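Long-range contacts in carboxylase (Deinococcus radiodurans, PDB 5H80), which probably catalyses, through this biotin carboxylase domain, the ATP-dependent carboxylation of biotin as one step of a single-chain bacterial carboxylase: residues A[371-376]-A[454-460]; A[434-438]-A[469-473]; A[463-468]-A[478-482]. All coordinates share one frame; numbering follows the deposited sequence.

Interaction 1 (A[371-376]-A[454-460]); sequences ARVNME and STNLAFL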
ATOM      1  N   ALA A 371      -9.609  -8.298   5.245  1.00 23.96           N
ATOM      2  CA  ALA A 371     -10.950  -8.471   5.805  1.00 23.88           C
ATOM      3  C   ALA A 371     -11.995  -8.077   4.686  1.00 23.24           C
ATOM      4  O   ALA A 371     -11.838  -7.095   4.004  1.00 22.30           O
ATOM      5  CB  ALA A 371     -11.161  -7.687   7.016  1.00 24.70           C
ATOM      6  N   ARG A 372     -13.038  -8.921   4.498  1.00 23.66           N
ATOM      7  CA  ARG A 372     -14.110  -8.540   3.582  1.00 24.34           C
ATOM      8  C   ARG A 372     -15.214  -7.685   4.326  1.00 24.80           C
ATOM      9  O   ARG A 372     -15.930  -8.182   5.269  1.00 22.98           O
ATOM     10  CB  ARG A 372     -14.675  -9.855   3.089  1.00 28.03           C
ATOM     11  CG  ARG A 372     -13.625 -10.790   2.349  1.00 27.29           C
ATOM     12  CD  ARG A 372     -14.316 -11.903   1.488  1.00 28.39           C
ATOM     13  NE  ARG A 372     -13.364 -12.930   0.975  1.00 26.24           N
ATOM     14  CZ  ARG A 372     -13.690 -13.897   0.099  1.00 27.68           C
ATOM     15  NH1 ARG A 372     -14.861 -13.890  -0.492  1.00 31.02           N
ATOM     16  NH2 ARG A 372     -12.811 -14.811  -0.261  1.00 27.07           N
ATOM     17  N   VAL A 373     -15.332  -6.441   3.914  1.00 23.03           N
ATOM     18  CA  VAL A 373     -16.412  -5.531   4.361  1.00 22.08           C
ATOM     19  C   VAL A 373     -17.688  -5.727   3.587  1.00 22.93           C
ATOM     20  O   VAL A 373     -17.657  -5.520   2.346  1.00 25.50           O
ATOM     21  CB  VAL A 373     -15.929  -4.104   4.425  1.00 25.18           C
ATOM     22  CG1 VAL A 373     -16.986  -3.209   5.030  1.00 26.16           C
ATOM     23  CG2 VAL A 373     -14.593  -4.056   5.187  1.00 24.01           C
ATOM     24  N   ASN A 374     -18.702  -6.263   4.262  1.00 25.63           N
ATOM     25  CA  ASN A 374     -19.967  -6.616   3.604  1.00 26.23           C
ATOM     26  C   ASN A 374     -21.149  -5.724   4.091  1.00 26.18           C
ATOM     27  O   ASN A 374     -21.166  -5.259   5.214  1.00 29.30           O
ATOM     28  CB  ASN A 374     -20.360  -8.085   3.733  1.00 25.69           C
ATOM     29  CG  ASN A 374     -19.321  -9.107   3.284  1.00 27.40           C
ATOM     30  OD1 ASN A 374     -18.717  -8.981   2.205  1.00 30.95           O
ATOM     31  ND2 ASN A 374     -19.217 -10.198   4.036  1.00 29.71           N
ATOM     32  N   MET A 375     -22.129  -5.554   3.219  1.00 25.73           N
ATOM     33  CA  MET A 375     -23.432  -4.964   3.551  1.00 28.97           C
ATOM     34  C   MET A 375     -24.220  -6.118   4.121  1.00 36.80           C
ATOM     35  O   MET A 375     -24.549  -7.048   3.402  1.00 42.77           O
ATOM     36  CB  MET A 375     -24.031  -4.416   2.250  1.00 31.74           C
ATOM     37  CG  MET A 375     -25.293  -3.643   2.453  1.00 38.13           C
ATOM     38  SD  MET A 375     -25.675  -2.857   0.894  1.00 42.96           S
ATOM     39  CE  MET A 375     -27.349  -2.279   1.331  1.00 45.79           C
ATOM     40  N   GLU A 376     -24.445  -6.100   5.426  1.00 43.51           N
ATOM     41  CA  GLU A 376     -25.160  -7.165   6.181  1.00 55.54           C
ATOM     42  C   GLU A 376     -24.876  -7.015   7.665  1.00 58.58           C
ATOM     43  O   GLU A 376     -25.365  -6.087   8.285  1.00 72.70           O
ATOM     44  CB  GLU A 376     -24.780  -8.602   5.775  1.00 55.55           C
ATOM     45  CG  GLU A 376     -23.355  -9.039   6.133  1.00 58.45           C
ATOM     46  CD  GLU A 376     -22.808 -10.192   5.272  1.00 63.72           C
ATOM     47  OE1 GLU A 376     -21.740 -10.769   5.675  1.00 50.58           O
ATOM     48  OE2 GLU A 376     -23.409 -10.494   4.192  1.00 51.28           O
ATOM     49  N   SER A 454     -26.243  -0.945   6.252  1.00 31.20           N
ATOM     50  CA  SER A 454     -25.629  -1.609   7.385  1.00 34.03           C
ATOM     51  C   SER A 454     -24.460  -2.466   6.851  1.00 30.12           C
ATOM     52  O   SER A 454     -24.568  -3.039   5.753  1.00 25.67           O
ATOM     53  CB  SER A 454     -26.601  -2.470   8.203  1.00 39.82           C
ATOM     54  OG  SER A 454     -27.593  -1.619   8.758  1.00 47.00           O
ATOM     55  N   THR A 455     -23.446  -2.596   7.685  1.00 32.42           N
ATOM     56  CA  THR A 455     -22.263  -3.419   7.435  1.00 29.43           C
ATOM     57  C   THR A 455     -21.858  -4.386   8.594  1.00 31.38           C
ATOM     58  O   THR A 455     -22.289  -4.289   9.779  1.00 28.65           O
ATOM     59  CB  THR A 455     -20.998  -2.550   7.085  1.00 34.07           C
ATOM     60  OG1 THR A 455     -20.364  -2.038   8.268  1.00 30.35           O
ATOM     61  CG2 THR A 455     -21.270  -1.435   6.073  1.00 36.79           C
ATOM     62  N   ASN A 456     -20.900  -5.238   8.233  1.00 24.92           N
ATOM     63  CA  ASN A 456     -20.201  -6.126   9.126  1.00 27.13           C
ATOM     64  C   ASN A 456     -18.994  -5.484   9.873  1.00 24.72           C
ATOM     65  O   ASN A 456     -18.250  -6.169  10.502  1.00 24.55           O
ATOM     66  CB  ASN A 456     -19.896  -7.503   8.500  1.00 27.91           C
ATOM     67  CG  ASN A 456     -18.783  -7.479   7.461  1.00 20.70           C
ATOM     68  OD1 ASN A 456     -18.400  -6.394   7.023  1.00 27.63           O
ATOM     69  ND2 ASN A 456     -18.326  -8.624   7.024  1.00 25.26           N
ATOM     70  N   LEU A 457     -18.793  -4.191   9.774  1.00 26.83           N
ATOM     71  CA  LEU A 457     -17.606  -3.636  10.415  1.00 27.86           C
ATOM     72  C   LEU A 457     -17.446  -3.917  11.909  1.00 31.34           C
ATOM     73  O   LEU A 457     -16.351  -4.302  12.360  1.00 26.75           O
ATOM     74  CB  LEU A 457     -17.406  -2.172  10.131  1.00 27.11           C
ATOM     75  CG  LEU A 457     -17.026  -1.759   8.723  1.00 35.81           C
ATOM     76  CD1 LEU A 457     -17.433  -0.333   8.562  1.00 36.33           C
ATOM     77  CD2 LEU A 457     -15.507  -1.876   8.481  1.00 34.65           C
ATOM     78  N   ALA A 458     -18.523  -3.850  12.670  1.00 30.57           N
ATOM     79  CA  ALA A 458     -18.439  -4.281  14.117  1.00 31.10           C
ATOM     80  C   ALA A 458     -18.144  -5.724  14.320  1.00 27.79           C
ATOM     81  O   ALA A 458     -17.415  -6.086  15.228  1.00 29.05           O
ATOM     82  CB  ALA A 458     -19.723  -3.899  14.896  1.00 33.16           C
ATOM     83  N   PHE A 459     -18.763  -6.584  13.519  1.00 26.79           N
ATOM     84  CA  PHE A 459     -18.492  -7.984  13.600  1.00 26.00           C
ATOM     85  C   PHE A 459     -17.016  -8.394  13.313  1.00 26.83           C
ATOM     86  O   PHE A 459     -16.443  -9.172  14.059  1.00 24.94           O
ATOM     87  CB  PHE A 459     -19.450  -8.696  12.759  1.00 28.32           C
ATOM     88  CG  PHE A 459     -19.402 -10.174  12.927  1.00 26.11           C
ATOM     89  CD1 PHE A 459     -20.109 -10.779  13.980  1.00 30.69           C
ATOM     90  CD2 PHE A 459     -18.715 -10.979  12.069  1.00 30.99           C
ATOM     91  CE1 PHE A 459     -20.087 -12.148  14.169  1.00 29.41           C
ATOM     92  CE2 PHE A 459     -18.670 -12.328  12.293  1.00 30.48           C
ATOM     93  CZ  PHE A 459     -19.358 -12.935  13.296  1.00 32.44           C
ATOM     94  N   LEU A 460     -16.429  -7.723  12.306  1.00 23.65           N
ATOM     95  CA  LEU A 460     -14.990  -7.835  11.910  1.00 24.63           C
ATOM     96  C   LEU A 460     -14.119  -7.430  13.061  1.00 24.28           C
ATOM     97  O   LEU A 460     -13.205  -8.191  13.357  1.00 23.01           O
ATOM     98  CB  LEU A 460     -14.703  -6.955  10.661  1.00 23.13           C
ATOM     99  CG  LEU A 460     -15.225  -7.625   9.344  1.00 26.46           C
ATOM    100  CD1 LEU A 460     -15.083  -6.718   8.115  1.00 26.55           C
ATOM    101  CD2 LEU A 460     -14.815  -9.027   9.002  1.00 28.57           C
TER
HETATM  102  O   HOH W   1     -19.869 -10.882   8.035  1.00 40.37           O
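Asn456 turns CG into the position between its backbone N and carbonyl carbon (chi1 74°), and this, with chi2 -13° bringing OD1 nearly eclipsed with CA, carries the carboxamide across to Arg372 and Asn374. The site is the end of strand 367-374, in a five-stranded antiparallel sheet to which the biotin carboxylase C-terminal domain contributes, met by the residues leading into helix 457-465. Asn456 ND2 gives a hydrogen to Arg372 O at 3.0 Å, lying in the carbonyl plane, while Asn456 OD1 accepts from Asn374 N at 2.8 Å. That second bond is straight at the hydrogen (169°), although the donor stands above the plane of the amide carbonyl. The backbone answers in turn, Asn456 N donating to Asn374 O at 3.0 Å, so three bonds fix one residue against the strand. A leucine here would probably leave Arg372 O and Asn374 N without these partners and weaken the hold of the helix start on the strand. Beside this polar grip, Val373 CG2 meets Leu460 CD1 at 4.0 Å and CG1 lies against Leu457, closing an apolar layer that Ile450 extends. Thr455 OG1 accepts from Leu457 N in an ST turn, which shapes the entry to the helix. A water joins the two segments, accepting from Asn456 ND2 at 2.9 Å and donating to Glu376 OE1 at 3.0 Å.

Interaction 2 (A[434-438]-A[469-473]); sequences LPGLL and VQHYE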
ATOM      1  N   LEU A 434       1.694 -12.169  14.998  1.00 24.86           N
ATOM      2  CA  LEU A 434       0.245 -11.995  14.690  1.00 24.01           C
ATOM      3  C   LEU A 434      -0.597 -10.945  15.456  1.00 23.21           C
ATOM      4  O   LEU A 434      -1.382 -10.218  14.857  1.00 23.54           O
ATOM      5  CB  LEU A 434      -0.468 -13.410  14.678  1.00 24.86           C
ATOM      6  CG  LEU A 434      -1.991 -13.532  14.490  1.00 26.41           C
ATOM      7  CD1 LEU A 434      -2.367 -13.214  13.064  1.00 25.59           C
ATOM      8  CD2 LEU A 434      -2.536 -14.958  14.746  1.00 24.96           C
ATOM      9  N   PRO A 435      -0.508 -10.903  16.815  1.00 24.07           N
ATOM     10  CA  PRO A 435      -1.310  -9.939  17.561  1.00 26.41           C
ATOM     11  C   PRO A 435      -1.160  -8.475  17.088  1.00 26.07           C
ATOM     12  O   PRO A 435      -2.155  -7.763  16.904  1.00 25.36           O
ATOM     13  CB  PRO A 435      -0.851 -10.165  18.984  1.00 25.60           C
ATOM     14  CG  PRO A 435      -0.422 -11.593  19.055  1.00 26.24           C
ATOM     15  CD  PRO A 435       0.264 -11.760  17.753  1.00 24.15           C
ATOM     16  N   GLY A 436       0.050  -8.089  16.762  1.00 22.49           N
ATOM     17  CA  GLY A 436       0.340  -6.750  16.195  1.00 23.62           C
ATOM     18  C   GLY A 436      -0.359  -6.409  14.823  1.00 22.98           C
ATOM     19  O   GLY A 436      -0.980  -5.324  14.619  1.00 25.22           O
ATOM     20  N   LEU A 437      -0.454  -7.479  14.003  1.00 21.56           N
ATOM     21  CA  LEU A 437      -1.172  -7.426  12.754  1.00 21.93           C
ATOM     22  C   LEU A 437      -2.710  -7.289  13.012  1.00 23.36           C
ATOM     23  O   LEU A 437      -3.314  -6.426  12.412  1.00 24.89           O
ATOM     24  CB  LEU A 437      -0.911  -8.706  11.875  1.00 21.44           C
ATOM     25  CG  LEU A 437      -1.671  -8.684  10.522  1.00 23.44           C
ATOM     26  CD1 LEU A 437      -1.254  -7.562   9.602  1.00 26.11           C
ATOM     27  CD2 LEU A 437      -1.530 -10.068   9.799  1.00 24.19           C
ATOM     28  N   LEU A 438      -3.277  -8.080  13.912  1.00 20.47           N
ATOM     29  CA  LEU A 438      -4.667  -7.960  14.233  1.00 20.87           C
ATOM     30  C   LEU A 438      -5.111  -6.545  14.775  1.00 25.45           C
ATOM     31  O   LEU A 438      -6.176  -6.063  14.447  1.00 25.35           O
ATOM     32  CB  LEU A 438      -5.030  -9.047  15.184  1.00 23.10           C
ATOM     33  CG  LEU A 438      -4.772 -10.412  14.600  1.00 23.10           C
ATOM     34  CD1 LEU A 438      -4.914 -11.243  15.827  1.00 23.74           C
ATOM     35  CD2 LEU A 438      -5.784 -10.828  13.518  1.00 28.14           C
ATOM     36  N   VAL A 469      -8.605 -15.920  17.881  1.00 24.35           N
ATOM     37  CA  VAL A 469      -8.012 -15.450  16.649  1.00 24.44           C
ATOM     38  C   VAL A 469      -6.526 -14.964  16.928  1.00 22.46           C
ATOM     39  O   VAL A 469      -5.616 -15.286  16.197  1.00 21.62           O
ATOM     40  CB  VAL A 469      -8.845 -14.315  16.044  1.00 26.41           C
ATOM     41  CG1 VAL A 469      -8.192 -13.687  14.840  1.00 25.77           C
ATOM     42  CG2 VAL A 469     -10.165 -14.840  15.587  1.00 25.91           C
ATOM     43  N   GLN A 470      -6.380 -14.211  18.038  1.00 25.10           N
ATOM     44  CA  GLN A 470      -5.069 -13.824  18.514  1.00 25.16           C
ATOM     45  C   GLN A 470      -4.012 -14.968  18.669  1.00 24.17           C
ATOM     46  O   GLN A 470      -2.874 -14.744  18.258  1.00 24.12           O
ATOM     47  CB  GLN A 470      -5.246 -13.057  19.782  1.00 27.29           C
ATOM     48  CG  GLN A 470      -5.937 -11.731  19.630  1.00 33.99           C
ATOM     49  CD  GLN A 470      -6.353 -11.152  20.956  1.00 44.39           C
ATOM     50  OE1 GLN A 470      -6.057 -11.698  22.017  1.00 52.96           O
ATOM     51  NE2 GLN A 470      -7.025 -10.038  20.913  1.00 49.49           N
ATOM     52  N   HIS A 471      -4.410 -16.204  19.041  1.00 23.46           N
ATOM     53  CA  HIS A 471      -3.531 -17.381  19.065  1.00 27.32           C
ATOM     54  C   HIS A 471      -3.680 -18.329  17.870  1.00 22.99           C
ATOM     55  O   HIS A 471      -2.901 -19.236  17.784  1.00 25.57           O
ATOM     56  CB  HIS A 471      -3.812 -18.185  20.311  1.00 26.33           C
ATOM     57  CG  HIS A 471      -3.448 -17.486  21.556  1.00 29.44           C
ATOM     58  ND1 HIS A 471      -2.147 -17.171  21.858  1.00 28.22           N
ATOM     59  CD2 HIS A 471      -4.205 -16.914  22.496  1.00 28.49           C
ATOM     60  CE1 HIS A 471      -2.098 -16.549  23.028  1.00 30.91           C
ATOM     61  NE2 HIS A 471      -3.342 -16.349  23.436  1.00 32.12           N
ATOM     62  N   TYR A 472      -4.573 -17.929  16.924  1.00 25.21           N
ATOM     63  CA  TYR A 472      -4.956 -18.691  15.774  1.00 28.25           C
ATOM     64  C   TYR A 472      -5.395 -20.106  16.191  1.00 25.30           C
ATOM     65  O   TYR A 472      -4.964 -21.082  15.489  1.00 27.34           O
ATOM     66  CB  TYR A 472      -3.847 -18.650  14.693  1.00 25.73           C
ATOM     67  CG  TYR A 472      -4.447 -18.476  13.333  1.00 23.60           C
ATOM     68  CD1 TYR A 472      -4.868 -17.187  12.937  1.00 23.79           C
ATOM     69  CD2 TYR A 472      -4.713 -19.573  12.500  1.00 22.81           C
ATOM     70  CE1 TYR A 472      -5.553 -16.996  11.685  1.00 23.58           C
ATOM     71  CE2 TYR A 472      -5.318 -19.374  11.201  1.00 26.00           C
ATOM     72  CZ  TYR A 472      -5.776 -18.134  10.844  1.00 25.85           C
ATOM     73  OH  TYR A 472      -6.479 -17.946   9.680  1.00 25.05           O
ATOM     74  N   GLU A 473      -6.147 -20.229  17.284  1.00 27.75           N
ATOM     75  CA  GLU A 473      -6.597 -21.542  17.703  1.00 28.92           C
ATOM     76  C   GLU A 473      -7.980 -21.736  17.062  1.00 27.87           C
ATOM     77  O   GLU A 473      -8.999 -21.395  17.722  1.00 32.51           O
ATOM     78  CB  GLU A 473      -6.672 -21.578  19.184  1.00 28.36           C
ATOM     79  CG  GLU A 473      -5.301 -21.586  19.814  1.00 31.45           C
ATOM     80  CD  GLU A 473      -5.365 -21.499  21.343  1.00 34.82           C
ATOM     81  OE1 GLU A 473      -6.327 -20.994  21.942  1.00 38.79           O
ATOM     82  OE2 GLU A 473      -4.416 -21.978  21.936  1.00 30.71           O
TER
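A Schellman motif closes helix 467-471, with Tyr472 at positive phi (52°), and the start of helix 434-446 packs against this terminus within the biotin carboxylase C-terminal domain. No hydrogen bond crosses the contact, which is made by van der Waals packing of methyls on side chains and backbone carbonyls. Leu434 makes its closest approaches through one methyl, CD2. With CG anti to the backbone N (chi1 175°), Leu434 brings CD2 to within 3.4 Å of Val469 O, 3.5 Å of Gln470 O and 3.7 Å of Tyr472 CD1. The branch therefore rests on the carbonyls of the last helical turn, one of which, Val469 O, also takes the bond from Tyr472 N. One turn on, Leu438 divides its two methyls between neighbours. Leu438 CD1 lies 3.7 Å from Gln470 CA and also meets Gln470 CG, whereas Leu438 CD2 reaches Val469 CG1 at 4.0 Å. Pro435 adds a looser touch through its ring near Gln470 O. Beyond the pair, Phe269 of strand 264-270 touches Leu434 and Leu438 and meets the Tyr472 ring edge-to-face, Tyr472 OH bonds to Asp256 of strand 249-256, and Leu437 turns to strands 367-374 and 421-429.

Interaction 3 (A[463-468]-A[478-482]); sequences LLHHPD and WLDER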
ATOM      1  N   LEU A 463     -14.143 -10.157  15.781  1.00 23.92           N
ATOM      2  CA  LEU A 463     -13.281 -11.238  15.284  1.00 22.97           C
ATOM      3  C   LEU A 463     -11.844 -10.935  15.586  1.00 23.28           C
ATOM      4  O   LEU A 463     -11.131 -11.738  16.184  1.00 22.42           O
ATOM      5  CB  LEU A 463     -13.480 -11.565  13.763  1.00 25.01           C
ATOM      6  CG  LEU A 463     -14.786 -12.242  13.322  1.00 28.14           C
ATOM      7  CD1 LEU A 463     -14.817 -12.338  11.823  1.00 29.51           C
ATOM      8  CD2 LEU A 463     -14.972 -13.616  13.972  1.00 30.45           C
ATOM      9  N   LEU A 464     -11.422  -9.747  15.216  1.00 26.22           N
ATOM     10  CA  LEU A 464     -10.035  -9.400  15.346  1.00 24.02           C
ATOM     11  C   LEU A 464      -9.498  -9.272  16.786  1.00 22.65           C
ATOM     12  O   LEU A 464      -8.284  -9.492  16.919  1.00 26.49           O
ATOM     13  CB  LEU A 464      -9.711  -8.128  14.580  1.00 28.04           C
ATOM     14  CG  LEU A 464      -9.874  -8.203  13.054  1.00 25.55           C
ATOM     15  CD1 LEU A 464     -10.067  -6.799  12.609  1.00 26.04           C
ATOM     16  CD2 LEU A 464      -8.699  -8.958  12.365  1.00 26.47           C
ATOM     17  N   HIS A 465     -10.375  -9.012  17.733  1.00 28.83           N
ATOM     18  CA  HIS A 465     -10.056  -8.961  19.198  1.00 29.72           C
ATOM     19  C   HIS A 465     -10.230 -10.277  19.925  1.00 35.09           C
ATOM     20  O   HIS A 465      -9.833 -10.367  21.107  1.00 35.25           O
ATOM     21  CB  HIS A 465     -10.930  -7.890  19.854  1.00 32.42           C
ATOM     22  CG  HIS A 465     -10.554  -6.499  19.473  1.00 34.84           C
ATOM     23  ND1 HIS A 465     -11.138  -5.844  18.434  1.00 34.99           N
ATOM     24  CD2 HIS A 465      -9.701  -5.618  20.040  1.00 40.80           C
ATOM     25  CE1 HIS A 465     -10.670  -4.617  18.358  1.00 38.21           C
ATOM     26  NE2 HIS A 465      -9.790  -4.455  19.321  1.00 40.80           N
ATOM     27  N   HIS A 466     -10.815 -11.298  19.288  1.00 26.64           N
ATOM     28  CA  HIS A 466     -11.065 -12.529  19.966  1.00 27.27           C
ATOM     29  C   HIS A 466      -9.731 -13.295  20.230  1.00 24.71           C
ATOM     30  O   HIS A 466      -8.889 -13.432  19.362  1.00 28.41           O
ATOM     31  CB  HIS A 466     -12.111 -13.361  19.202  1.00 26.23           C
ATOM     32  CG  HIS A 466     -12.670 -14.496  20.014  1.00 27.60           C
ATOM     33  ND1 HIS A 466     -11.978 -15.652  20.292  1.00 30.45           N
ATOM     34  CD2 HIS A 466     -13.876 -14.642  20.602  1.00 30.36           C
ATOM     35  CE1 HIS A 466     -12.723 -16.448  21.035  1.00 32.33           C
ATOM     36  NE2 HIS A 466     -13.886 -15.847  21.233  1.00 33.57           N
ATOM     37  N   PRO A 467      -9.497 -13.677  21.484  1.00 27.61           N
ATOM     38  CA  PRO A 467      -8.336 -14.467  21.851  1.00 26.14           C
ATOM     39  C   PRO A 467      -8.021 -15.646  20.983  1.00 24.79           C
ATOM     40  O   PRO A 467      -6.878 -16.060  20.820  1.00 26.02           O
ATOM     41  CB  PRO A 467      -8.711 -14.943  23.284  1.00 30.72           C
ATOM     42  CG  PRO A 467      -9.741 -14.037  23.764  1.00 35.55           C
ATOM     43  CD  PRO A 467     -10.474 -13.511  22.555  1.00 29.46           C
ATOM     44  N   ASP A 468      -9.071 -16.399  20.603  1.00 27.03           N
ATOM     45  CA  ASP A 468      -8.817 -17.519  19.800  1.00 24.96           C
ATOM     46  C   ASP A 468      -8.248 -17.095  18.398  1.00 26.65           C
ATOM     47  O   ASP A 468      -7.421 -17.766  17.890  1.00 26.08           O
ATOM     48  CB  ASP A 468     -10.067 -18.405  19.532  1.00 27.95           C
ATOM     49  CG  ASP A 468     -10.660 -19.036  20.791  1.00 35.08           C
ATOM     50  OD1 ASP A 468     -10.010 -19.078  21.861  1.00 35.61           O
ATOM     51  OD2 ASP A 468     -11.810 -19.525  20.640  1.00 29.63           O
ATOM     52  N   TRP A 478     -15.145 -23.011  13.812  1.00 30.10           N
ATOM     53  CA  TRP A 478     -14.998 -22.135  14.931  1.00 34.32           C
ATOM     54  C   TRP A 478     -16.032 -21.064  14.969  1.00 32.33           C
ATOM     55  O   TRP A 478     -16.735 -20.896  16.028  1.00 36.26           O
ATOM     56  CB  TRP A 478     -13.595 -21.490  14.907  1.00 29.30           C
ATOM     57  CG  TRP A 478     -13.411 -20.541  16.047  1.00 26.03           C
ATOM     58  CD1 TRP A 478     -13.009 -20.821  17.282  1.00 22.49           C
ATOM     59  CD2 TRP A 478     -13.472 -19.113  15.950  1.00 24.96           C
ATOM     60  NE1 TRP A 478     -12.930 -19.651  18.036  1.00 30.34           N
ATOM     61  CE2 TRP A 478     -13.204 -18.582  17.225  1.00 26.32           C
ATOM     62  CE3 TRP A 478     -13.801 -18.257  14.945  1.00 24.69           C
ATOM     63  CZ2 TRP A 478     -13.240 -17.183  17.488  1.00 24.68           C
ATOM     64  CZ3 TRP A 478     -13.781 -16.854  15.183  1.00 25.33           C
ATOM     65  CH2 TRP A 478     -13.546 -16.332  16.461  1.00 26.12           C
ATOM     66  N   LEU A 479     -16.163 -20.310  13.879  1.00 30.13           N
ATOM     67  CA  LEU A 479     -17.067 -19.182  13.870  1.00 29.55           C
ATOM     68  C   LEU A 479     -18.531 -19.597  13.954  1.00 31.50           C
ATOM     69  O   LEU A 479     -19.275 -18.930  14.662  1.00 32.47           O
ATOM     70  CB  LEU A 479     -16.852 -18.234  12.727  1.00 28.78           C
ATOM     71  CG  LEU A 479     -17.589 -16.933  12.611  1.00 28.97           C
ATOM     72  CD1 LEU A 479     -16.897 -16.014  11.609  1.00 30.71           C
ATOM     73  CD2 LEU A 479     -19.052 -17.135  12.225  1.00 38.17           C
ATOM     74  N   ASP A 480     -18.940 -20.643  13.230  1.00 31.57           N
ATOM     75  CA  ASP A 480     -20.380 -20.992  13.281  1.00 35.79           C
ATOM     76  C   ASP A 480     -20.793 -21.410  14.689  1.00 34.58           C
ATOM     77  O   ASP A 480     -21.875 -20.992  15.218  1.00 36.92           O
ATOM     78  CB  ASP A 480     -20.721 -22.009  12.227  1.00 33.86           C
ATOM     79  CG  ASP A 480     -20.671 -21.428  10.773  1.00 30.61           C
ATOM     80  OD1 ASP A 480     -20.708 -20.184  10.574  1.00 41.30           O
ATOM     81  OD2 ASP A 480     -20.547 -22.235   9.854  1.00 42.93           O
ATOM     82  N   GLU A 481     -19.898 -22.116  15.368  1.00 33.18           N
ATOM     83  CA  GLU A 481     -20.151 -22.483  16.755  1.00 33.68           C
ATOM     84  C   GLU A 481     -20.251 -21.379  17.728  1.00 37.58           C
ATOM     85  O   GLU A 481     -20.843 -21.560  18.774  1.00 38.53           O
ATOM     86  CB  GLU A 481     -19.086 -23.417  17.261  1.00 36.48           C
ATOM     87  CG  GLU A 481     -19.045 -24.742  16.553  1.00 41.08           C
ATOM     88  CD  GLU A 481     -18.177 -25.776  17.254  1.00 45.25           C
ATOM     89  OE1 GLU A 481     -17.908 -25.647  18.439  1.00 51.86           O
ATOM     90  OE2 GLU A 481     -17.797 -26.734  16.591  1.00 48.85           O
ATOM     91  N   ARG A 482     -19.597 -20.267  17.475  1.00 37.84           N
ATOM     92  CA  ARG A 482     -19.562 -19.144  18.418  1.00 37.56           C
ATOM     93  C   ARG A 482     -20.309 -17.910  17.966  1.00 41.73           C
ATOM     94  O   ARG A 482     -20.079 -16.811  18.484  1.00 40.31           O
ATOM     95  CB  ARG A 482     -18.122 -18.776  18.617  1.00 38.66           C
ATOM     96  CG  ARG A 482     -17.359 -19.909  19.262  1.00 41.91           C
ATOM     97  CD  ARG A 482     -15.878 -19.642  19.309  1.00 41.55           C
ATOM     98  NE  ARG A 482     -15.250 -20.692  20.098  1.00 39.75           N
ATOM     99  CZ  ARG A 482     -15.179 -21.999  19.776  1.00 42.02           C
ATOM    100  NH1 ARG A 482     -14.631 -22.821  20.647  1.00 46.16           N
ATOM    101  NH2 ARG A 482     -15.588 -22.520  18.600  1.00 44.30           N
TER
HETATM  102  O   HOH W   2     -13.573 -20.574  22.463  1.00 46.22           O
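Trp478 presents its indole rim to three residues of 463-468, where the junction of helices 457-465 and 467-471 meets the short, weakly bonded helix 478-481 in the biotin carboxylase C-terminal domain. The polar part of that rim is Trp478 NE1, which donates to Asp468 OD2 at 2.8 Å with an angle of 164°; the oxygen lies close to the indole plane and uses its anti lone pair. Next along the rim, Trp478 CZ2 comes over one face of His466 in a T-shaped (edge-to-face) pair, with ring centroids 5.0 Å apart and planes at 79°. The apolar end belongs to Leu463, whose CD2 touches Trp478 CZ3 at 3.7 Å and Leu479 CD1 at 3.9 Å. Around this first shell, His466 is the N-cap of helix 467-471: its ND1 accepts from Asp468 N, and with CG anti to the backbone N (chi1 -166°) the ring both caps the helix and turns a face to Trp478. Its NE2 is bonded to Glu485, while Pro467 covers its second face. Arg482 lays its CD over a face of the indole and bonds through NH2 to Trp478 O. Arg482 NE and Asp468 OD2 form a long salt bridge (3.7 Å), by charge alone, as no N-H points at the oxygen. A water links the two groups, donating to Asp468 OD2 at 2.7 Å and accepting from Arg482 NE at 2.9 Å.

How the interactions relate
All three contacts fall in the biotin carboxylase C-terminal domain. Interactions 2 and 3 lie closest, with centres about 11 Å apart; those of 1 and 3 are about 15 Å apart, and those of 1 and 2 about 19 Å. Interaction 1 closes before interaction 3 opens, whereas interaction 2 alternates with each of the others along the chain. Helix 457-465 serves interactions 1 and 3, which touch where Phe459 CE2 meets Leu479 CD1 at 4.1 Å. Helix 467-471 serves interactions 2 and 3, and Leu438 packs on Leu464 between them. Interactions 1 and 2 stay about 7 Å apart at their nearest atoms, so interaction 3 joins them through these two consecutive helices.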